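PDB 3QVE: HMG box-containing protein 1 from Homo sapiens, which represses transcription by binding the promoters of target genes, helping to regulate the cell cycle and the Wnt pathway, and contributes here its AXH domain. Local coordinates for residues Gly55-His64 with Val125-His136; Ser69-Phe79 with Leu89-Phe99. All coordinates share one frame; numbering follows the deposited sequence. Where two conformers were deposited one is given.

Contact 1: Gly55-His64 with Val125-His136; sequences GSDGLKLLSH and VHIGDVCLPPGH. With SO4 (sulfate ion), chain D; EDO (1,2-ethanediol), chain G.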
loop_
_atom_site.group_PDB
_atom_site.type_symbol
_atom_site.label_atom_id
_atom_site.label_comp_id
_atom_site.label_asym_id
_atom_site.label_seq_id
_atom_site.Cartn_x
_atom_site.Cartn_y
_atom_site.Cartn_z
ATOM N N GLY A 55 3.131 2.458 -10.226
ATOM C CA GLY A 55 3.923 2.471 -9.023
ATOM C C GLY A 55 5.130 1.558 -9.017
ATOM O O GLY A 55 5.602 1.174 -7.942
ATOM N N SER A 56 5.621 1.193 -10.191
ATOM C CA SER A 56 6.722 0.235 -10.291
ATOM C C SER A 56 8.057 0.750 -9.687
ATOM O O SER A 56 8.931 -0.022 -9.394
ATOM C CB SER A 56 6.956 -0.143 -11.771
ATOM O OG SER A 56 7.267 1.016 -12.503
ATOM N N ASP A 57 8.218 2.056 -9.576
ATOM C CA ASP A 57 9.348 2.647 -8.907
ATOM C C ASP A 57 9.088 2.905 -7.419
ATOM O O ASP A 57 9.888 3.551 -6.779
ATOM C CB ASP A 57 9.708 3.997 -9.542
ATOM C CG ASP A 57 10.204 3.864 -10.954
ATOM O OD1 ASP A 57 11.163 3.101 -11.145
ATOM O OD2 ASP A 57 9.649 4.529 -11.855
ATOM N N GLY A 58 7.963 2.449 -6.885
ATOM C CA GLY A 58 7.607 2.758 -5.514
ATOM C C GLY A 58 6.496 3.768 -5.408
ATOM O O GLY A 58 6.192 4.502 -6.362
ATOM N N LEU A 59 5.879 3.782 -4.227
ATOM C CA LEU A 59 4.776 4.698 -3.919
ATOM C C LEU A 59 5.188 5.566 -2.720
ATOM O O LEU A 59 5.443 5.050 -1.637
ATOM C CB LEU A 59 3.517 3.892 -3.589
ATOM C CG LEU A 59 2.873 3.183 -4.801
ATOM C CD1 LEU A 59 1.786 2.236 -4.314
ATOM C CD2 LEU A 59 2.326 4.183 -5.799
ATOM N N LYS A 60 5.319 6.864 -2.956
ATOM C CA LYS A 60 5.718 7.779 -1.924
ATOM C C LYS A 60 4.501 8.193 -1.097
ATOM O O LYS A 60 3.541 8.711 -1.625
ATOM C CB LYS A 60 6.378 8.992 -2.545
ATOM C CG LYS A 60 6.959 10.004 -1.547
ATOM C CD LYS A 60 7.579 11.170 -2.360
ATOM C CE LYS A 60 8.166 12.231 -1.483
ATOM N NZ LYS A 60 8.838 13.294 -2.276
ATOM N N LEU A 61 4.546 7.954 0.201
ATOM C CA LEU A 61 3.437 8.350 1.080
ATOM C C LEU A 61 3.413 9.839 1.237
ATOM O O LEU A 61 4.437 10.438 1.586
ATOM C CB LEU A 61 3.618 7.711 2.461
ATOM C CG LEU A 61 2.575 8.022 3.533
ATOM C CD1 LEU A 61 1.257 7.390 3.113
ATOM C CD2 LEU A 61 3.061 7.501 4.891
ATOM N N LEU A 62 2.261 10.438 0.988
ATOM C CA LEU A 62 2.080 11.863 1.098
ATOM C C LEU A 62 1.245 12.248 2.323
ATOM O O LEU A 62 1.382 13.358 2.846
ATOM C CB LEU A 62 1.362 12.420 -0.149
ATOM C CG LEU A 62 2.056 12.346 -1.514
ATOM C CD1 LEU A 62 1.235 13.144 -2.566
ATOM C CD2 LEU A 62 3.517 12.817 -1.460
ATOM N N SER A 63 0.327 11.391 2.713
ATOM C CA SER A 63 -0.624 11.721 3.765
ATOM C C SER A 63 -1.250 10.503 4.373
ATOM O O SER A 63 -1.317 9.434 3.725
ATOM C CB SER A 63 -1.711 12.673 3.265
ATOM O OG SER A 63 -2.642 12.011 2.454
ATOM N N HIS A 64 -1.690 10.628 5.636
ATOM C CA HIS A 64 -2.327 9.500 6.323
ATOM C C HIS A 64 -3.315 9.971 7.357
ATOM O O HIS A 64 -3.166 11.040 7.911
ATOM C CB HIS A 64 -1.270 8.601 7.000
ATOM C CG HIS A 64 -0.388 9.325 7.993
ATOM N ND1 HIS A 64 -0.740 9.507 9.318
ATOM C CD2 HIS A 64 0.831 9.902 7.848
ATOM C CE1 HIS A 64 0.217 10.199 9.931
ATOM N NE2 HIS A 64 1.180 10.445 9.058
ATOM N N VAL A 125 6.544 4.072 9.962
ATOM C CA VAL A 125 6.380 4.696 8.647
ATOM C C VAL A 125 6.228 6.188 8.831
ATOM O O VAL A 125 5.591 6.621 9.793
ATOM C CB VAL A 125 5.095 4.215 7.922
ATOM C CG1 VAL A 125 4.868 4.997 6.601
ATOM C CG2 VAL A 125 5.138 2.715 7.639
ATOM N N HIS A 126 6.789 6.983 7.925
ATOM C CA HIS A 126 6.507 8.446 7.899
ATOM C C HIS A 126 6.255 8.953 6.489
ATOM O O HIS A 126 6.752 8.370 5.501
ATOM C CB HIS A 126 7.695 9.258 8.424
ATOM C CG HIS A 126 8.046 8.939 9.840
ATOM N ND1 HIS A 126 7.272 9.341 10.908
ATOM C CD2 HIS A 126 9.046 8.189 10.355
ATOM C CE1 HIS A 126 7.801 8.876 12.027
ATOM N NE2 HIS A 126 8.881 8.180 11.719
ATOM N N ILE A 127 5.563 10.089 6.419
ATOM C CA ILE A 127 5.388 10.825 5.166
ATOM C C ILE A 127 6.766 11.017 4.496
ATOM O O ILE A 127 7.784 11.316 5.148
ATOM C CB ILE A 127 4.673 12.158 5.401
ATOM C CG1 ILE A 127 3.220 11.899 5.862
ATOM C CG2 ILE A 127 4.728 13.031 4.110
ATOM C CD1 ILE A 127 2.461 13.130 6.415
ATOM N N GLY A 128 6.805 10.778 3.202
ATOM C CA GLY A 128 8.051 10.797 2.462
ATOM C C GLY A 128 8.577 9.415 2.154
ATOM O O GLY A 128 9.334 9.261 1.215
ATOM N N ASP A 129 8.227 8.409 2.964
ATOM C CA ASP A 129 8.699 7.052 2.711
ATOM C C ASP A 129 8.227 6.537 1.347
ATOM O O ASP A 129 7.063 6.681 0.973
ATOM C CB ASP A 129 8.246 6.100 3.837
ATOM C CG ASP A 129 9.008 6.349 5.180
ATOM O OD1 ASP A 129 9.962 7.153 5.212
ATOM O OD2 ASP A 129 8.649 5.734 6.196
ATOM N N VAL A 130 9.147 5.909 0.622
ATOM C CA VAL A 130 8.831 5.308 -0.652
ATOM C C VAL A 130 8.625 3.824 -0.418
ATOM O O VAL A 130 9.562 3.071 -0.069
ATOM C CB VAL A 130 9.918 5.596 -1.702
ATOM C CG1 VAL A 130 9.643 4.785 -3.005
ATOM C CG2 VAL A 130 10.031 7.123 -1.954
ATOM N N CYS A 131 7.383 3.408 -0.616
ATOM C CA CYS A 131 6.959 2.055 -0.341
ATOM C C CYS A 131 7.111 1.219 -1.634
ATOM O O CYS A 131 6.471 1.497 -2.656
ATOM C CB CYS A 131 5.527 2.088 0.155
ATOM S SG CYS A 131 5.394 3.002 1.707
ATOM N N LEU A 132 7.927 0.167 -1.565
ATOM C CA LEU A 132 8.298 -0.596 -2.739
ATOM C C LEU A 132 7.392 -1.812 -2.915
ATOM O O LEU A 132 6.941 -2.389 -1.938
ATOM C CB LEU A 132 9.748 -1.072 -2.629
ATOM C CG LEU A 132 10.834 -0.020 -2.485
ATOM C CD1 LEU A 132 12.242 -0.717 -2.383
ATOM C CD2 LEU A 132 10.765 0.972 -3.657
ATOM N N PRO A 133 7.110 -2.175 -4.177
ATOM C CA PRO A 133 6.439 -3.404 -4.499
ATOM C C PRO A 133 7.372 -4.604 -4.443
ATOM O O PRO A 133 8.556 -4.440 -4.615
ATOM C CB PRO A 133 5.994 -3.170 -5.937
ATOM C CG PRO A 133 7.025 -2.308 -6.534
ATOM C CD PRO A 133 7.449 -1.399 -5.393
ATOM N N PRO A 134 6.838 -5.811 -4.238
ATOM C CA PRO A 134 7.677 -7.001 -4.247
ATOM C C PRO A 134 8.386 -7.123 -5.586
ATOM O O PRO A 134 7.835 -6.711 -6.598
ATOM C CB PRO A 134 6.685 -8.156 -4.047
ATOM C CG PRO A 134 5.305 -7.580 -4.081
ATOM C CD PRO A 134 5.431 -6.100 -3.911
ATOM N N GLY A 135 9.621 -7.619 -5.585
ATOM C CA GLY A 135 10.396 -7.703 -6.844
ATOM C C GLY A 135 10.963 -6.382 -7.392
ATOM O O GLY A 135 11.471 -6.336 -8.511
ATOM N N HIS A 136 10.850 -5.288 -6.638
ATOM C CA HIS A 136 11.559 -4.082 -6.993
ATOM C C HIS A 136 13.054 -4.409 -6.756
ATOM O O HIS A 136 13.384 -5.111 -5.816
ATOM C CB HIS A 136 11.135 -2.940 -6.083
ATOM C CG HIS A 136 11.711 -1.623 -6.455
ATOM N ND1 HIS A 136 12.949 -1.197 -6.016
ATOM C CD2 HIS A 136 11.221 -0.629 -7.231
ATOM C CE1 HIS A 136 13.202 -0.006 -6.534
ATOM N NE2 HIS A 136 12.157 0.377 -7.249
HETATM S S SO4 D . 4.670 11.773 9.810
HETATM O O1 SO4 D . 3.390 12.353 10.155
HETATM O O2 SO4 D . 5.566 12.687 9.137
HETATM O O3 SO4 D . 5.279 11.068 10.925
HETATM O O4 SO4 D . 4.392 10.746 8.845
HETATM C C1 EDO G . -5.058 10.390 3.341
HETATM O O1 EDO G . -5.193 11.825 3.272
HETATM C C2 EDO G . -6.127 9.852 2.392
HETATM O O2 EDO G . -7.447 10.423 2.622
HETATM O O HOH W 1 12.424 2.592 -8.946
#
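Leu59 and Cys131 form a hydrogen-bonded antiparallel pair that places 130-131 at the margin of the six-stranded sheet of the AXH domain. Cys131 N meets Leu59 O almost straight (174° at the hydrogen), though from above the carbonyl plane. Two further backbone bonds, Leu61 N to Asp129 O and Gly128 N to Leu61 O, carry the pairing into the type II turn 126-129. Ile127 lies at this end of the contact, against the carbonyls of Leu61 and Leu62. Its CB lies near sulfate O4. CG1, set anti to the carbonyl carbon (chi1 -67°), meets both sulfate O4, at 3.4 Å, and the edge of the His64 ring at CD2. CD1 continues toward Leu62 O, while the CG2 branch rests 3.6 Å from Leu61 O. Leu61 CD2 meets Val125 CG1 at 3.5 Å, the two side chains crossing at about a right angle. At the other end, Pro133 CG sits 4.0 Å from Gly55 O, and Leu132 CD2 covers one face of the His136 ring. With an alanine in place of Pro133 the ring carbons CG and CD are gone, which would probably open a gap against the 55-58 turn and let the backbone there turn more easily. The sulfate, probably from the crystallisation liquor, joins both segments: His126 ND1 donates to O3, and His64 NE2 to O1 and, more bent, to O4, the oxygen that Ile127 N also grips.

Contact 2: Ser69-Phe79 with Leu89-Phe99; sequences SFGESVLKLTF and LTVECKLDHPF. With EDO (1,2-ethanediol), chain N.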
loop_
_atom_site.group_PDB
_atom_site.type_symbol
_atom_site.label_atom_id
_atom_site.label_comp_id
_atom_site.label_asym_id
_atom_site.label_seq_id
_atom_site.Cartn_x
_atom_site.Cartn_y
_atom_site.Cartn_z
ATOM N N SER A 69 -14.486 1.956 9.664
ATOM C CA SER A 69 -15.320 1.471 8.573
ATOM C C SER A 69 -15.943 0.173 9.027
ATOM O O SER A 69 -15.239 -0.794 9.312
ATOM C CB SER A 69 -14.472 1.216 7.323
ATOM O OG SER A 69 -15.188 0.553 6.287
ATOM N N PHE A 70 -17.262 0.169 9.115
ATOM C CA PHE A 70 -18.007 -1.003 9.495
ATOM C C PHE A 70 -17.447 -1.643 10.767
ATOM O O PHE A 70 -17.176 -2.840 10.827
ATOM C CB PHE A 70 -18.060 -1.967 8.300
ATOM C CG PHE A 70 -18.877 -1.432 7.163
ATOM C CD1 PHE A 70 -20.267 -1.398 7.256
ATOM C CD2 PHE A 70 -18.259 -0.953 6.005
ATOM C CE1 PHE A 70 -21.050 -0.900 6.215
ATOM C CE2 PHE A 70 -19.050 -0.444 4.945
ATOM C CZ PHE A 70 -20.409 -0.427 5.050
ATOM N N GLY A 71 -17.267 -0.806 11.782
ATOM C CA GLY A 71 -16.805 -1.285 13.080
ATOM C C GLY A 71 -15.312 -1.543 13.215
ATOM O O GLY A 71 -14.835 -1.840 14.313
ATOM N N GLU A 72 -14.560 -1.409 12.118
ATOM C CA GLU A 72 -13.145 -1.670 12.112
ATOM C C GLU A 72 -12.323 -0.420 11.933
ATOM O O GLU A 72 -12.576 0.385 11.039
ATOM C CB GLU A 72 -12.789 -2.589 10.953
ATOM C CG GLU A 72 -13.271 -3.997 11.133
ATOM C CD GLU A 72 -12.506 -4.955 10.237
ATOM O OE1 GLU A 72 -11.454 -4.566 9.636
ATOM O OE2 GLU A 72 -12.979 -6.108 10.146
ATOM N N SER A 73 -11.285 -0.296 12.754
ATOM C CA SER A 73 -10.311 0.786 12.618
ATOM C C SER A 73 -9.458 0.539 11.389
ATOM O O SER A 73 -8.922 -0.541 11.251
ATOM C CB SER A 73 -9.380 0.808 13.849
ATOM O OG SER A 73 -10.106 1.320 14.925
ATOM N N VAL A 74 -9.325 1.552 10.523
ATOM C CA VAL A 74 -8.553 1.452 9.303
ATOM C C VAL A 74 -7.676 2.691 9.083
ATOM O O VAL A 74 -7.893 3.706 9.708
ATOM C CB VAL A 74 -9.478 1.245 8.087
ATOM C CG1 VAL A 74 -10.122 -0.137 8.131
ATOM C CG2 VAL A 74 -10.501 2.379 7.928
ATOM N N LEU A 75 -6.704 2.579 8.196
ATOM C CA LEU A 75 -5.857 3.680 7.756
ATOM C C LEU A 75 -6.378 4.069 6.377
ATOM O O LEU A 75 -6.911 3.224 5.627
ATOM C CB LEU A 75 -4.382 3.252 7.635
ATOM C CG LEU A 75 -3.614 2.829 8.900
ATOM C CD1 LEU A 75 -2.322 2.067 8.541
ATOM C CD2 LEU A 75 -3.346 4.039 9.733
ATOM N N LYS A 76 -6.243 5.353 6.063
ATOM C CA LYS A 76 -6.457 5.880 4.746
ATOM C C LYS A 76 -5.225 6.656 4.399
ATOM O O LYS A 76 -4.831 7.559 5.134
ATOM C CB LYS A 76 -7.704 6.738 4.700
ATOM C CG LYS A 76 -8.982 5.881 4.764
ATOM C CD LYS A 76 -10.290 6.685 4.748
ATOM C CE LYS A 76 -10.634 7.161 3.382
ATOM N NZ LYS A 76 -11.775 8.128 3.375
ATOM N N LEU A 77 -4.618 6.274 3.290
ATOM C CA LEU A 77 -3.287 6.754 2.890
ATOM C C LEU A 77 -3.295 7.225 1.481
ATOM O O LEU A 77 -3.928 6.588 0.641
ATOM C CB LEU A 77 -2.282 5.597 2.963
ATOM C CG LEU A 77 -2.215 4.757 4.219
ATOM C CD1 LEU A 77 -1.278 3.509 4.021
ATOM C CD2 LEU A 77 -1.751 5.703 5.405
ATOM N N THR A 78 -2.511 8.262 1.169
ATOM C CA THR A 78 -2.424 8.731 -0.222
ATOM C C THR A 78 -0.988 8.661 -0.645
ATOM O O THR A 78 -0.086 9.100 0.066
ATOM C CB THR A 78 -2.987 10.164 -0.404
ATOM O OG1 THR A 78 -4.390 10.117 -0.175
ATOM C CG2 THR A 78 -2.738 10.705 -1.862
ATOM N N PHE A 79 -0.787 8.072 -1.812
ATOM C CA PHE A 79 0.534 7.755 -2.347
ATOM C C PHE A 79 0.754 8.426 -3.707
ATOM O O PHE A 79 -0.184 8.577 -4.481
ATOM C CB PHE A 79 0.655 6.259 -2.601
ATOM C CG PHE A 79 0.753 5.433 -1.359
ATOM C CD1 PHE A 79 1.935 5.355 -0.652
ATOM C CD2 PHE A 79 -0.314 4.644 -0.954
ATOM C CE1 PHE A 79 2.045 4.561 0.484
ATOM C CE2 PHE A 79 -0.209 3.853 0.188
ATOM C CZ PHE A 79 0.955 3.824 0.898
ATOM N N LEU A 89 -2.832 7.724 -5.726
ATOM C CA LEU A 89 -3.641 6.574 -5.275
ATOM C C LEU A 89 -3.944 6.753 -3.823
ATOM O O LEU A 89 -3.010 6.975 -3.048
ATOM C CB LEU A 89 -2.843 5.278 -5.421
ATOM C CG LEU A 89 -3.402 3.968 -4.823
ATOM C CD1 LEU A 89 -4.695 3.580 -5.472
ATOM C CD2 LEU A 89 -2.378 2.847 -4.951
ATOM N N THR A 90 -5.216 6.615 -3.443
ATOM C CA THR A 90 -5.592 6.567 -2.029
ATOM C C THR A 90 -6.022 5.134 -1.732
ATOM O O THR A 90 -6.676 4.496 -2.555
ATOM C CB THR A 90 -6.711 7.577 -1.694
ATOM O OG1 THR A 90 -6.218 8.884 -2.026
ATOM C CG2 THR A 90 -7.071 7.554 -0.177
ATOM N N VAL A 91 -5.615 4.616 -0.576
ATOM C CA VAL A 91 -5.974 3.274 -0.179
ATOM C C VAL A 91 -6.552 3.301 1.214
ATOM O O VAL A 91 -6.277 4.220 1.997
ATOM C CB VAL A 91 -4.754 2.269 -0.199
ATOM C CG1 VAL A 91 -3.999 2.340 -1.518
ATOM C CG2 VAL A 91 -3.832 2.499 0.946
ATOM N N GLU A 92 -7.366 2.295 1.511
ATOM C CA GLU A 92 -7.748 1.965 2.873
ATOM C C GLU A 92 -7.068 0.655 3.217
ATOM O O GLU A 92 -7.148 -0.289 2.442
ATOM C CB GLU A 92 -9.245 1.788 2.965
ATOM C CG GLU A 92 -9.784 1.570 4.349
ATOM C CD GLU A 92 -11.121 0.867 4.327
ATOM O OE1 GLU A 92 -12.137 1.598 4.403
ATOM O OE2 GLU A 92 -11.160 -0.395 4.232
ATOM N N CYS A 93 -6.365 0.584 4.340
ATOM C CA CYS A 93 -5.701 -0.670 4.695
ATOM C C CYS A 93 -5.800 -0.907 6.193
ATOM O O CYS A 93 -6.155 -0.023 6.950
ATOM C CB CYS A 93 -4.268 -0.631 4.210
ATOM S SG CYS A 93 -3.286 0.480 5.088
ATOM N N LYS A 94 -5.507 -2.123 6.625
ATOM C CA LYS A 94 -5.528 -2.440 8.051
ATOM C C LYS A 94 -4.373 -1.740 8.791
ATOM O O LYS A 94 -3.355 -1.428 8.188
ATOM C CB LYS A 94 -5.462 -3.952 8.266
ATOM C CG LYS A 94 -6.527 -4.759 7.557
ATOM C CD LYS A 94 -7.944 -4.292 7.890
ATOM C CE LYS A 94 -9.029 -5.064 7.108
ATOM N NZ LYS A 94 -9.789 -4.182 6.219
ATOM N N LEU A 95 -4.545 -1.511 10.091
ATOM C CA LEU A 95 -3.548 -0.792 10.899
ATOM C C LEU A 95 -2.217 -1.505 10.931
ATOM O O LEU A 95 -1.198 -0.860 11.070
ATOM C CB LEU A 95 -4.028 -0.610 12.332
ATOM C CG LEU A 95 -5.323 0.115 12.667
ATOM C CD1 LEU A 95 -5.467 0.410 14.211
ATOM C CD2 LEU A 95 -5.437 1.391 11.900
ATOM N N ASP A 96 -2.239 -2.828 10.772
ATOM C CA ASP A 96 -1.044 -3.652 10.835
ATOM C C ASP A 96 -0.377 -3.883 9.453
ATOM O O ASP A 96 0.568 -4.670 9.356
ATOM C CB ASP A 96 -1.419 -5.026 11.423
ATOM C CG ASP A 96 -2.504 -5.689 10.630
ATOM O OD1 ASP A 96 -2.388 -5.734 9.393
ATOM O OD2 ASP A 96 -3.483 -6.126 11.241
ATOM N N HIS A 97 -0.836 -3.196 8.412
ATOM C CA HIS A 97 -0.258 -3.339 7.056
ATOM C C HIS A 97 1.237 -2.937 7.084
ATOM O O HIS A 97 1.582 -1.835 7.493
ATOM C CB HIS A 97 -1.015 -2.474 6.029
ATOM C CG HIS A 97 -0.861 -2.928 4.619
ATOM N ND1 HIS A 97 0.343 -2.891 3.954
ATOM C CD2 HIS A 97 -1.754 -3.472 3.754
ATOM C CE1 HIS A 97 0.189 -3.387 2.734
ATOM N NE2 HIS A 97 -1.077 -3.735 2.584
ATOM N N PRO A 98 2.128 -3.851 6.669
ATOM C CA PRO A 98 3.564 -3.546 6.580
ATOM C C PRO A 98 3.953 -2.940 5.235
ATOM O O PRO A 98 3.268 -3.170 4.229
ATOM C CB PRO A 98 4.201 -4.912 6.719
ATOM C CG PRO A 98 3.229 -5.837 6.037
ATOM C CD PRO A 98 1.851 -5.244 6.310
ATOM N N PHE A 99 5.001 -2.126 5.232
ATOM C CA PHE A 99 5.486 -1.493 4.009
ATOM C C PHE A 99 6.988 -1.670 3.994
ATOM O O PHE A 99 7.617 -1.564 5.045
ATOM C CB PHE A 99 5.131 -0.018 3.980
ATOM C CG PHE A 99 3.668 0.227 3.946
ATOM C CD1 PHE A 99 2.961 0.110 2.745
ATOM C CD2 PHE A 99 2.970 0.444 5.136
ATOM C CE1 PHE A 99 1.599 0.311 2.696
ATOM C CE2 PHE A 99 1.620 0.624 5.099
ATOM C CZ PHE A 99 0.923 0.558 3.867
HETATM C C1 EDO N . -13.640 9.606 0.386
HETATM O O1 EDO N . -13.026 8.541 1.115
HETATM C C2 EDO N . -14.592 9.065 -0.666
HETATM O O2 EDO N . -15.405 8.048 -0.069
HETATM O O HOH W 2 -7.166 -2.659 11.186
#
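Leu77 CD1 rests against both Phe99 CZ, at 3.7 Å, and Cys93 SG, at 3.8 Å. Its CG, anti to the carbonyl carbon (chi1 -50°), carries the methyl to these two partners, and the leucine and phenylalanine side chains approach from opposite directions. Beside them Phe79 presents its ring edge to Val91, with CE2 3.9 Å from Val91 CG2, while Phe79 CZ reaches Phe99 CE1 obliquely. Farther along this apolar face, Leu75 CG packs 3.8 Å from Leu95 CD2. The face of Lys76, Thr78, Thr90 and Glu92 is more polar. Thr78 OG1 and Thr90 OG1 share a hydrogen bond of 2.9 Å, and Thr90 OG1 is also bonded to His21 NE2, just past strand 17-20, which flanks 89-94 on its other edge. Toward the Ser69-Glu72 turn, Val74 CG2 lies against Glu92 CG at 3.7 Å, whereas the Glu72-Lys94 salt bridge is long. Paired backbone bonds join Leu75 with Cys93, Leu77 with Val91 and Phe79 with Leu89; the straightest, Leu75 N to Cys93 O, has 177° at the hydrogen. These alternating pairs and axes at 159° mark antiparallel pairing, and because strands 72-80 and 89-94 are consecutive in the chain, they form a beta hairpin in the AXH sheet.

In the fold
Contacts 1 and 2 lie in the same antiparallel sheet, their centres 14 Å apart. The join is the neighbouring pair of strands 59-69 and 72-80: Leu62 N probably bonds to Thr78 O at 2.9 Å and Thr78 N to Ser63 O at 3.1 Å. Because Leu62 and Ser63 both face Thr78, a classic beta bulge interrupts the regular pairing. Side chains cross the same seam, with Leu59 CB 3.6 Å from Phe79 CD1 and His64 CB 3.3 Å from Leu77 CD2. Phe99 extends the connection, since Val125 and Cys131 of contact 1 also touch it. The sulfate belongs to contact 1, bound by His64, His126 and Ile127. In sequence, both segments of contact 2 fall between those of contact 1.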